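Side-chain contacts in alpha-1,2-mannosidase (Bacteroides thetaiotaomicron, PDB 2WW2), which hydrolyses alpha-mannosidic linkages with inversion of configuration, as a calcium-dependent glycoside hydrolase of family 92 from a human gut symbiont: residues N359-N362 and F366-E369; N383-L388 and E406-Q411. All coordinates share one frame; numbering follows the deposited sequence.

Interaction 1 of 2, residues N359-N362 and F366-E369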
# COMPACT_ATOMS: atom_id res chain seq x y z
N ASN A 359 10.99 -44.23 -15.40
CA ASN A 359 10.40 -44.68 -16.65
C ASN A 359 10.31 -43.52 -17.65
O ASN A 359 10.62 -43.68 -18.82
CB ASN A 359 9.00 -45.27 -16.43
CG ASN A 359 9.03 -46.58 -15.66
OD1 ASN A 359 10.06 -47.25 -15.59
ND2 ASN A 359 7.89 -46.95 -15.08
N ALA A 360 9.86 -42.36 -17.20
CA ALA A 360 9.74 -41.19 -18.08
C ALA A 360 11.12 -40.83 -18.61
O ALA A 360 11.28 -40.49 -19.80
CB ALA A 360 9.12 -39.99 -17.31
N TYR A 361 12.12 -40.91 -17.73
CA TYR A 361 13.51 -40.67 -18.14
C TYR A 361 13.96 -41.67 -19.21
O TYR A 361 14.58 -41.29 -20.21
CB TYR A 361 14.45 -40.73 -16.92
CG TYR A 361 15.93 -40.79 -17.26
CD1 TYR A 361 16.63 -39.64 -17.63
CD2 TYR A 361 16.63 -41.99 -17.19
CE1 TYR A 361 18.00 -39.71 -17.93
CE2 TYR A 361 17.98 -42.06 -17.48
CZ TYR A 361 18.65 -40.92 -17.85
OH TYR A 361 20.00 -41.01 -18.13
N ASN A 362 13.62 -42.95 -19.02
CA ASN A 362 14.00 -43.96 -20.01
C ASN A 362 13.30 -43.71 -21.35
O ASN A 362 13.88 -43.87 -22.41
CB ASN A 362 13.70 -45.39 -19.51
CG ASN A 362 14.64 -45.83 -18.40
OD1 ASN A 362 15.77 -45.35 -18.32
ND2 ASN A 362 14.19 -46.75 -17.56
N PHE A 366 14.79 -37.34 -20.36
CA PHE A 366 14.79 -36.44 -19.21
C PHE A 366 13.76 -36.87 -18.18
O PHE A 366 12.70 -37.39 -18.53
CB PHE A 366 14.46 -34.99 -19.65
CG PHE A 366 15.58 -34.29 -20.40
CD1 PHE A 366 16.55 -33.58 -19.71
CD2 PHE A 366 15.62 -34.30 -21.79
CE1 PHE A 366 17.57 -32.91 -20.38
CE2 PHE A 366 16.63 -33.64 -22.47
CZ PHE A 366 17.62 -32.94 -21.77
N MET A 367 14.03 -36.60 -16.91
CA MET A 367 12.98 -36.73 -15.91
C MET A 367 12.00 -35.57 -16.07
O MET A 367 12.38 -34.47 -16.47
CB MET A 367 13.57 -36.70 -14.49
CG MET A 367 14.53 -37.85 -14.21
SD MET A 367 15.02 -37.90 -12.47
CE MET A 367 16.21 -36.56 -12.43
N PRO A 368 10.72 -35.82 -15.76
CA PRO A 368 9.77 -34.72 -15.89
C PRO A 368 9.92 -33.71 -14.74
O PRO A 368 10.43 -34.06 -13.67
CB PRO A 368 8.42 -35.41 -15.80
CG PRO A 368 8.67 -36.67 -15.01
CD PRO A 368 10.10 -37.06 -15.28
N GLU A 369 9.46 -32.47 -14.98
CA GLU A 369 9.40 -31.46 -13.94
C GLU A 369 7.94 -31.00 -13.85
O GLU A 369 7.31 -31.16 -12.81
CB GLU A 369 10.37 -30.30 -14.20
CG GLU A 369 11.86 -30.69 -14.24
CD GLU A 369 12.42 -31.21 -12.92
OE1 GLU A 369 11.71 -31.11 -11.90
OE2 GLU A 369 13.56 -31.74 -12.90

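Interaction 2 of 2, residues N383-L388 and E406-Q411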
# COMPACT_ATOMS: atom_id res chain seq x y z
N ASN A 383 13.33 -30.36 -9.29
CA ASN A 383 12.77 -30.98 -8.11
C ASN A 383 12.32 -32.43 -8.30
O ASN A 383 11.98 -33.11 -7.32
CB ASN A 383 11.69 -30.08 -7.51
CG ASN A 383 12.26 -28.73 -7.11
OD1 ASN A 383 11.85 -27.67 -7.64
ND2 ASN A 383 13.23 -28.76 -6.22
N SER A 384 12.34 -32.91 -9.54
CA SER A 384 12.27 -34.34 -9.77
C SER A 384 13.27 -35.07 -8.85
O SER A 384 13.01 -36.15 -8.31
CB SER A 384 12.61 -34.66 -11.23
OG SER A 384 13.87 -34.08 -11.58
N VAL A 385 14.45 -34.47 -8.71
CA VAL A 385 15.51 -35.05 -7.89
C VAL A 385 15.07 -35.16 -6.44
O VAL A 385 15.31 -36.16 -5.75
CB VAL A 385 16.78 -34.19 -8.00
CG1 VAL A 385 17.83 -34.67 -7.03
CG2 VAL A 385 17.30 -34.23 -9.47
N SER A 386 14.39 -34.13 -5.97
CA SER A 386 13.92 -34.12 -4.59
C SER A 386 12.97 -35.29 -4.29
O SER A 386 13.10 -35.96 -3.26
CB SER A 386 13.24 -32.79 -4.26
OG SER A 386 12.65 -32.85 -2.96
N LEU A 387 12.02 -35.55 -5.19
CA LEU A 387 11.10 -36.68 -4.98
C LEU A 387 11.86 -38.00 -4.85
O LEU A 387 11.57 -38.82 -3.98
CB LEU A 387 10.13 -36.82 -6.15
CG LEU A 387 8.81 -36.05 -6.01
CD1 LEU A 387 9.08 -34.53 -6.00
CD2 LEU A 387 7.90 -36.44 -7.19
N LEU A 388 12.83 -38.20 -5.72
CA LEU A 388 13.62 -39.43 -5.66
C LEU A 388 14.44 -39.51 -4.37
O LEU A 388 14.48 -40.55 -3.70
CB LEU A 388 14.55 -39.54 -6.88
CG LEU A 388 13.90 -39.68 -8.28
CD1 LEU A 388 15.00 -39.77 -9.37
CD2 LEU A 388 13.05 -40.93 -8.31
N GLU A 406 22.33 -41.56 -12.50
CA GLU A 406 22.65 -41.15 -13.87
C GLU A 406 21.62 -40.14 -14.36
O GLU A 406 21.96 -39.11 -14.94
CB GLU A 406 22.67 -42.38 -14.78
CG GLU A 406 22.66 -42.10 -16.27
CD GLU A 406 22.31 -43.35 -17.08
OE1 GLU A 406 23.14 -44.28 -17.11
OE2 GLU A 406 21.22 -43.40 -17.70
N ALA A 407 20.35 -40.45 -14.09
CA ALA A 407 19.25 -39.58 -14.47
C ALA A 407 19.35 -38.21 -13.78
O ALA A 407 19.11 -37.17 -14.40
CB ALA A 407 17.90 -40.25 -14.11
N MET A 408 19.70 -38.22 -12.49
CA MET A 408 19.82 -36.99 -11.71
C MET A 408 20.92 -36.10 -12.26
O MET A 408 20.73 -34.91 -12.46
CB MET A 408 20.17 -37.32 -10.25
CG MET A 408 19.03 -37.91 -9.44
SD MET A 408 19.70 -38.45 -7.85
CE MET A 408 18.33 -39.48 -7.32
N ILE A 409 22.09 -36.70 -12.47
CA ILE A 409 23.21 -35.95 -13.01
C ILE A 409 22.87 -35.39 -14.39
O ILE A 409 23.21 -34.23 -14.69
CB ILE A 409 24.49 -36.83 -13.09
CG1 ILE A 409 24.98 -37.17 -11.68
CG2 ILE A 409 25.59 -36.09 -13.85
CD1 ILE A 409 26.09 -38.19 -11.65
N HIS A 410 22.23 -36.19 -15.24
CA HIS A 410 21.89 -35.73 -16.60
C HIS A 410 20.93 -34.54 -16.55
O HIS A 410 21.04 -33.59 -17.33
CB HIS A 410 21.31 -36.88 -17.43
CG HIS A 410 20.74 -36.44 -18.75
ND1 HIS A 410 21.53 -36.20 -19.86
CD2 HIS A 410 19.47 -36.19 -19.12
CE1 HIS A 410 20.76 -35.82 -20.86
NE2 HIS A 410 19.50 -35.80 -20.44
N GLN A 411 20.00 -34.59 -15.61
CA GLN A 411 19.03 -33.52 -15.44
C GLN A 411 19.74 -32.18 -15.13
O GLN A 411 19.20 -31.11 -15.43
CB GLN A 411 18.05 -33.89 -14.31
CG GLN A 411 16.76 -33.05 -14.28
CD GLN A 411 15.74 -33.50 -15.32
OE1 GLN A 411 16.04 -34.34 -16.18
NE2 GLN A 411 14.53 -32.95 -15.24

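Interaction 1 of 2, residues N359-N362 and F366-E369
Tyr361 and Ala360, on the last turns of a helix, meet the chain that doubles back past them as Phe366 to Pro368. Tyr361 CG lies anti to the backbone N (chi1 168°), which carries the ring along the flank of the returning chain: CD1 comes 4.0 Å from Phe366 CA, and the backbone N of Met367 lies at the ring edge, near its plane. At the base of the side chain, Tyr361 CB touches Met367 CG at 4.0 Å. One residue earlier, the Ala360 methyl points at the pyrrolidine of Pro368, its CB 3.7 Å from Pro368 CD; a short side chain suits a place where the loop runs this close to the helix. The backbone adds a CA-H...O contact, Tyr361 CA to Phe366 O at 3.4 Å. Ser364 OG, in the turn, is hydrogen-bonded to both Ala360 O and Phe366 N. Met367 and Phe366 start their side chains off away from the helix; beyond its touch on Tyr361, Met367 continues onto helix 383-393, while Phe366 meets His410 of helix 401-413. The last turn of helix 347-364 is thus packed against the loop leading to strand 370-371, with helix 401-413 receiving the Tyr361 hydroxyl through Glu406.

Interaction 2 of 2, residues N383-L388 and E406-Q411
Met408 reaches across from helix 406-411 to Val385 and Leu388 on helix 383-388, and it gives up more surface to the contact than any other residue. Its chain is extended beyond CG (chi2 172°), so a side chain that starts out beside the facing helix still delivers its methyl to it. Near its base, Met408 CG packs on Val385 CG2 at 4.1 Å; at the far end Met408 CE rests 3.8 Å from Leu388 CB and 3.9 Å from Leu388 CD1. A long, flexible, unbranched thioether suits this role, since it can fill the space between two helices whose axes come no closer than 10.0 Å. These are neighbouring antiparallel helices of the family 92 catalytic domain, their directions 159° apart, and such side-by-side helices are consistent with the (alpha/alpha)-barrel character of the domain's six-hairpin clan. Val385, a compact branched residue, points toward Met408 and also packs on Cys457 and Ile458 of helix 444-465, while Leu388 also touches Thr354 and Ile358 of helix 347-364. One turn further along, Gln411 bends at chi2 (78°) and brings its amide near Ser384, NE2 lying 3.9 Å from Ser384 OG. That is packing rather than bonding: the buried Ser384 hydroxyl and Gln411 amide are satisfied by hydrogen bonds to Glu369 OE2, and Gln411 NE2 also by one to the backbone O of Met367.

In the fold
Both contacts are buried in the same helical region, their centres about 9 Å apart, but they join different things. Interaction 1 is local, holding a helix end to the loop that leaves it, and backbone takes a large share; interaction 2 brings together two helices separated by a connecting segment and rests mainly on aliphatic side chains and a thioether. Interaction 1 is less thoroughly enclosed, with Tyr361 and Phe366 partly exposed, whereas every touching residue of interaction 2 is buried. They share elements: side chains of interaction 1 reach both helices of interaction 2, and carboxylates join the two contacts at two points, one in the interior and one at the exposed Glu406.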